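Local structure of DUF5012 domain-containing protein (Bacteroides thetaiotaomicron, 5FQ8) at residues I123-L137 against D150-D162. The protein is an uncharacterised lipoprotein of unknown function, probably held at the bacterial surface, that joins an Ig-like domain to a C-terminal domain of its own family. Sequence-based numbering, arbitrary orientation.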
loop_
_atom_site.group_PDB
_atom_site.type_symbol
_atom_site.label_atom_id
_atom_site.label_comp_id
_atom_site.label_asym_id
_atom_site.label_seq_id
_atom_site.Cartn_x
_atom_site.Cartn_y
_atom_site.Cartn_z
ATOM N N ILE G 123 -57.905 -24.803 28.526
ATOM C CA ILE G 123 -59.011 -24.754 29.482
ATOM C C ILE G 123 -59.843 -26.025 29.336
ATOM O O ILE G 123 -60.433 -26.265 28.278
ATOM C CB ILE G 123 -59.910 -23.516 29.281
ATOM C CG1 ILE G 123 -59.085 -22.234 29.167
ATOM C CG2 ILE G 123 -60.868 -23.376 30.433
ATOM C CD1 ILE G 123 -59.904 -21.003 28.987
ATOM N N PHE G 124 -59.917 -26.825 30.394
ATOM C CA PHE G 124 -60.753 -28.018 30.394
ATOM C C PHE G 124 -61.387 -28.169 31.766
ATOM O O PHE G 124 -60.889 -27.638 32.760
ATOM C CB PHE G 124 -59.955 -29.287 30.035
ATOM C CG PHE G 124 -59.092 -29.811 31.161
ATOM C CD1 PHE G 124 -57.793 -29.362 31.322
ATOM C CD2 PHE G 124 -59.580 -30.761 32.048
ATOM C CE1 PHE G 124 -57.006 -29.836 32.347
ATOM C CE2 PHE G 124 -58.794 -31.240 33.077
ATOM C CZ PHE G 124 -57.504 -30.775 33.227
ATOM N N GLN G 125 -62.484 -28.916 31.824
ATOM C CA GLN G 125 -63.212 -29.097 33.075
ATOM C C GLN G 125 -62.890 -30.452 33.689
ATOM O O GLN G 125 -62.982 -31.483 33.020
ATOM C CB GLN G 125 -64.723 -28.947 32.872
ATOM C CG GLN G 125 -65.335 -29.828 31.804
ATOM C CD GLN G 125 -66.807 -30.122 32.053
ATOM O OE1 GLN G 125 -67.434 -29.549 32.944
ATOM N NE2 GLN G 125 -67.362 -31.036 31.266
ATOM N N MET G 126 -62.522 -30.439 34.964
ATOM C CA MET G 126 -62.231 -31.648 35.718
ATOM C C MET G 126 -63.379 -32.061 36.623
ATOM O O MET G 126 -63.349 -33.167 37.172
ATOM C CB MET G 126 -60.972 -31.443 36.564
ATOM C CG MET G 126 -60.288 -30.108 36.311
ATOM S SD MET G 126 -59.401 -29.460 37.736
ATOM C CE MET G 126 -58.311 -30.824 38.110
ATOM N N GLU G 127 -64.368 -31.188 36.796
ATOM C CA GLU G 127 -65.555 -31.377 37.614
ATOM C C GLU G 127 -66.657 -30.552 36.975
ATOM O O GLU G 127 -66.370 -29.496 36.399
ATOM C CB GLU G 127 -65.323 -30.930 39.067
ATOM C CG GLU G 127 -64.516 -31.894 39.921
ATOM C CD GLU G 127 -65.347 -33.039 40.468
ATOM O OE1 GLU G 127 -66.392 -33.369 39.870
ATOM O OE2 GLU G 127 -64.957 -33.606 41.511
ATOM N N PRO G 128 -67.927 -30.981 37.074
ATOM C CA PRO G 128 -68.967 -30.393 36.222
ATOM C C PRO G 128 -69.049 -28.885 36.337
ATOM O O PRO G 128 -69.598 -28.218 35.457
ATOM C CB PRO G 128 -70.250 -31.058 36.727
ATOM C CG PRO G 128 -69.786 -32.308 37.386
ATOM C CD PRO G 128 -68.494 -31.948 38.025
ATOM N N GLY G 129 -68.486 -28.339 37.408
ATOM C CA GLY G 129 -68.464 -26.903 37.577
ATOM C C GLY G 129 -67.081 -26.297 37.478
ATOM O O GLY G 129 -66.938 -25.137 37.089
ATOM N N ILE G 130 -66.055 -27.069 37.813
ATOM C CA ILE G 130 -64.702 -26.551 37.986
ATOM C C ILE G 130 -63.891 -26.810 36.724
ATOM O O ILE G 130 -63.931 -27.907 36.158
ATOM C CB ILE G 130 -64.032 -27.180 39.223
ATOM C CG1 ILE G 130 -64.825 -26.849 40.489
ATOM C CG2 ILE G 130 -62.605 -26.695 39.361
ATOM C CD1 ILE G 130 -65.868 -27.874 40.866
ATOM N N PHE G 131 -63.150 -25.800 36.280
ATOM C CA PHE G 131 -62.336 -25.886 35.076
ATOM C C PHE G 131 -60.879 -25.598 35.405
ATOM O O PHE G 131 -60.580 -24.747 36.244
ATOM C CB PHE G 131 -62.803 -24.898 34.017
ATOM C CG PHE G 131 -64.154 -25.201 33.448
ATOM C CD1 PHE G 131 -65.294 -25.105 34.221
ATOM C CD2 PHE G 131 -64.280 -25.575 32.123
ATOM C CE1 PHE G 131 -66.534 -25.387 33.687
ATOM C CE2 PHE G 131 -65.514 -25.853 31.582
ATOM C CZ PHE G 131 -66.644 -25.759 32.363
ATOM N N TYR G 132 -59.970 -26.296 34.727
ATOM C CA TYR G 132 -58.541 -26.053 34.874
ATOM C C TYR G 132 -58.070 -25.095 33.794
ATOM O O TYR G 132 -58.406 -25.264 32.619
ATOM C CB TYR G 132 -57.749 -27.355 34.785
ATOM C CG TYR G 132 -56.248 -27.157 34.719
ATOM C CD1 TYR G 132 -55.493 -27.081 35.880
ATOM C CD2 TYR G 132 -55.584 -27.059 33.496
ATOM C CE1 TYR G 132 -54.127 -26.909 35.830
ATOM C CE2 TYR G 132 -54.217 -26.884 33.436
ATOM C CZ TYR G 132 -53.495 -26.812 34.607
ATOM O OH TYR G 132 -52.133 -26.642 34.559
ATOM N N ILE G 133 -57.276 -24.104 34.189
ATOM C CA ILE G 133 -56.775 -23.075 33.286
ATOM C C ILE G 133 -55.258 -23.066 33.376
ATOM O O ILE G 133 -54.697 -23.020 34.476
ATOM C CB ILE G 133 -57.359 -21.690 33.624
ATOM C CG1 ILE G 133 -56.637 -20.592 32.848
ATOM C CG2 ILE G 133 -57.289 -21.421 35.110
ATOM C CD1 ILE G 133 -57.142 -20.403 31.450
ATOM N N SER G 134 -54.600 -23.108 32.224
ATOM C CA SER G 134 -53.151 -23.213 32.214
ATOM C C SER G 134 -52.457 -21.874 32.398
ATOM O O SER G 134 -51.286 -21.855 32.784
ATOM C CB SER G 134 -52.683 -23.840 30.910
ATOM O OG SER G 134 -53.085 -23.037 29.821
ATOM N N ASP G 135 -53.139 -20.760 32.124
ATOM C CA ASP G 135 -52.512 -19.451 32.273
ATOM C C ASP G 135 -53.619 -18.399 32.336
ATOM O O ASP G 135 -54.212 -18.057 31.308
ATOM C CB ASP G 135 -51.543 -19.174 31.128
ATOM C CG ASP G 135 -50.574 -18.058 31.444
ATOM O OD1 ASP G 135 -50.751 -17.391 32.481
ATOM O OD2 ASP G 135 -49.635 -17.850 30.649
ATOM N N PHE G 136 -53.886 -17.897 33.539
ATOM C CA PHE G 136 -54.812 -16.782 33.680
ATOM C C PHE G 136 -54.311 -15.518 33.009
ATOM O O PHE G 136 -55.098 -14.588 32.824
ATOM C CB PHE G 136 -55.058 -16.469 35.148
ATOM C CG PHE G 136 -56.274 -17.123 35.720
ATOM C CD1 PHE G 136 -57.526 -16.842 35.216
ATOM C CD2 PHE G 136 -56.164 -17.993 36.789
ATOM C CE1 PHE G 136 -58.644 -17.435 35.750
ATOM C CE2 PHE G 136 -57.274 -18.587 37.330
ATOM C CZ PHE G 136 -58.519 -18.311 36.811
ATOM N N LEU G 137 -53.027 -15.444 32.671
ATOM C CA LEU G 137 -52.449 -14.232 32.113
ATOM C C LEU G 137 -52.374 -14.263 30.598
ATOM O O LEU G 137 -51.739 -13.388 30.009
ATOM C CB LEU G 137 -51.054 -13.990 32.687
ATOM C CG LEU G 137 -50.856 -13.961 34.201
ATOM C CD1 LEU G 137 -49.402 -13.698 34.531
ATOM C CD2 LEU G 137 -51.737 -12.919 34.855
ATOM N N ASP G 150 -43.202 -22.067 33.714
ATOM C CA ASP G 150 -43.157 -21.748 35.135
ATOM C C ASP G 150 -43.773 -20.389 35.398
ATOM O O ASP G 150 -44.424 -20.178 36.425
ATOM C CB ASP G 150 -41.719 -21.787 35.642
ATOM C CG ASP G 150 -41.229 -23.187 35.855
ATOM O OD1 ASP G 150 -42.065 -24.054 36.153
ATOM O OD2 ASP G 150 -40.017 -23.422 35.720
ATOM N N TYR G 151 -43.613 -19.466 34.461
ATOM C CA TYR G 151 -44.209 -18.143 34.591
ATOM C C TYR G 151 -45.560 -18.054 33.903
ATOM O O TYR G 151 -45.870 -17.068 33.236
ATOM C CB TYR G 151 -43.241 -17.097 34.057
ATOM C CG TYR G 151 -41.904 -17.129 34.756
ATOM C CD1 TYR G 151 -40.918 -18.030 34.365
ATOM C CD2 TYR G 151 -41.629 -16.278 35.814
ATOM C CE1 TYR G 151 -39.697 -18.077 34.999
ATOM C CE2 TYR G 151 -40.409 -16.315 36.449
ATOM C CZ TYR G 151 -39.446 -17.219 36.036
ATOM O OH TYR G 151 -38.228 -17.265 36.665
ATOM N N ALA G 152 -46.371 -19.096 34.044
ATOM C CA ALA G 152 -47.774 -19.087 33.672
ATOM C C ALA G 152 -48.601 -19.255 34.936
ATOM O O ALA G 152 -48.189 -19.959 35.862
ATOM C CB ALA G 152 -48.093 -20.202 32.683
ATOM N N MET G 153 -49.765 -18.611 34.980
ATOM C CA MET G 153 -50.558 -18.564 36.207
ATOM C C MET G 153 -51.631 -19.641 36.158
ATOM O O MET G 153 -52.744 -19.416 35.693
ATOM C CB MET G 153 -51.165 -17.186 36.395
ATOM C CG MET G 153 -51.874 -17.019 37.717
ATOM S SD MET G 153 -52.400 -15.331 37.974
ATOM C CE MET G 153 -54.116 -15.628 38.332
ATOM N N VAL G 154 -51.300 -20.823 36.668
ATOM C CA VAL G 154 -52.234 -21.942 36.669
ATOM C C VAL G 154 -53.296 -21.703 37.729
ATOM O O VAL G 154 -53.177 -20.776 38.535
ATOM C CB VAL G 154 -51.501 -23.273 36.906
ATOM C CG1 VAL G 154 -50.409 -23.454 35.878
ATOM C CG2 VAL G 154 -50.916 -23.311 38.299
ATOM N N GLY G 155 -54.340 -22.520 37.731
ATOM C CA GLY G 155 -55.361 -22.420 38.752
ATOM C C GLY G 155 -56.638 -23.105 38.307
ATOM O O GLY G 155 -56.689 -23.739 37.258
ATOM N N LYS G 156 -57.667 -22.965 39.143
ATOM C CA LYS G 156 -58.987 -23.513 38.861
ATOM C C LYS G 156 -60.037 -22.417 38.990
ATOM O O LYS G 156 -59.833 -21.409 39.671
ATOM C CB LYS G 156 -59.334 -24.675 39.803
ATOM C CG LYS G 156 -58.192 -25.642 40.051
ATOM C CD LYS G 156 -58.674 -26.969 40.623
ATOM C CE LYS G 156 -57.513 -27.765 41.203
ATOM N NZ LYS G 156 -57.596 -29.232 40.942
ATOM N N PHE G 157 -61.172 -22.620 38.319
ATOM C CA PHE G 157 -62.310 -21.720 38.452
ATOM C C PHE G 157 -63.603 -22.499 38.232
ATOM O O PHE G 157 -63.620 -23.503 37.518
ATOM C CB PHE G 157 -62.202 -20.523 37.493
ATOM C CG PHE G 157 -62.087 -20.887 36.035
ATOM C CD1 PHE G 157 -63.189 -21.305 35.316
ATOM C CD2 PHE G 157 -60.879 -20.772 35.374
ATOM C CE1 PHE G 157 -63.103 -21.603 33.979
ATOM C CE2 PHE G 157 -60.777 -21.085 34.033
ATOM C CZ PHE G 157 -61.892 -21.504 33.335
ATOM N N GLU G 158 -64.689 -22.026 38.858
ATOM C CA GLU G 158 -65.972 -22.737 38.912
ATOM C C GLU G 158 -67.068 -21.908 38.247
ATOM O O GLU G 158 -67.523 -20.911 38.815
ATOM C CB GLU G 158 -66.357 -23.060 40.352
ATOM C CG GLU G 158 -67.646 -23.850 40.488
ATOM C CD GLU G 158 -68.188 -23.858 41.901
ATOM O OE1 GLU G 158 -67.387 -23.977 42.853
ATOM O OE2 GLU G 158 -69.420 -23.739 42.057
ATOM N N LEU G 159 -67.510 -22.338 37.064
ATOM C CA LEU G 159 -68.457 -21.569 36.261
ATOM C C LEU G 159 -69.802 -21.424 36.960
ATOM O O LEU G 159 -70.443 -22.420 37.305
ATOM C CB LEU G 159 -68.641 -22.243 34.904
ATOM C CG LEU G 159 -69.575 -21.577 33.901
ATOM C CD1 LEU G 159 -68.969 -20.291 33.405
ATOM C CD2 LEU G 159 -69.828 -22.517 32.750
ATOM N N ASN G 160 -70.232 -20.176 37.149
ATOM C CA ASN G 160 -71.502 -19.851 37.783
ATOM C C ASN G 160 -72.631 -19.806 36.753
ATOM O O ASN G 160 -72.410 -19.730 35.544
ATOM C CB ASN G 160 -71.415 -18.508 38.508
ATOM C CG ASN G 160 -70.342 -18.482 39.577
ATOM O OD1 ASN G 160 -69.967 -19.515 40.130
ATOM N ND2 ASN G 160 -69.849 -17.289 39.882
ATOM N N ASP G 161 -73.864 -19.841 37.252
ATOM C CA ASP G 161 -75.015 -19.777 36.366
ATOM C C ASP G 161 -75.280 -18.363 35.874
ATOM O O ASP G 161 -75.878 -18.194 34.805
ATOM C CB ASP G 161 -76.235 -20.345 37.080
ATOM C CG ASP G 161 -75.915 -21.623 37.820
ATOM O OD1 ASP G 161 -75.896 -22.697 37.180
ATOM O OD2 ASP G 161 -75.659 -21.551 39.040
ATOM N N ASP G 162 -74.847 -17.350 36.627
ATOM C CA ASP G 162 -74.698 -16.006 36.088
ATOM C C ASP G 162 -73.733 -15.975 34.911
ATOM O O ASP G 162 -73.663 -14.963 34.206
ATOM C CB ASP G 162 -74.216 -15.075 37.206
ATOM C CG ASP G 162 -74.216 -13.616 36.807
ATOM O OD1 ASP G 162 -74.853 -13.261 35.795
ATOM O OD2 ASP G 162 -73.592 -12.813 37.532
#
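Asp135 OD1 accepts the backbone N-H of Met153 and that of Leu137 from opposite faces of its carboxylate plane. Met153 N lies 3.0 Å from Asp135 OD1 in a nearly straight bond (175°), and Leu137 N, two residues on, closes an Asx turn. With CG anti to the backbone N (chi1 -162°), the carboxylate is carried alongside Ala152, whose small CB lies against OD2; OD2 also accepts a weak bond from Gly139 N. With an alanine here in place of Asp135, Met153 N and Leu137 N would probably both lose their acceptor and the turn would be less firmly set. Next to it, Phe136 N donates to Met153 O (2.9 Å), while the flexible thioether of Met153, bent at its last torsion, brings CE against Phe136 CB.

Beyond this turn, strands 130-133 and 154-159 pair antiparallel. Phe131 and Phe157 exchange both backbone bonds, the shorter being Phe131 N to Phe157 O at 2.7 Å. The flat Phe157 ring lies on the buried face among Phe131, Ile133 and Ile123: Phe131 O sits over its centre, and Ile123 CG2 and the branched Ile133 CB meet its edge. Its plane is nearly parallel to that of Phe131 (6°), but the rings are slid apart and barely overlap; Phe136 CZ approaches obliquely. Gly155 suits its place because at its backbone angles a CB would be jammed against the preceding carbonyl. On the other face, the long Lys156 chain passes Ile130 CG2 and crosses Met126 at about a right angle.

Strand 165-171 flanks 154-159, and 120-125 flanks 130-133, making this an antiparallel meander within the all-beta C-terminal domain, with a phenylalanine cluster on its buried face.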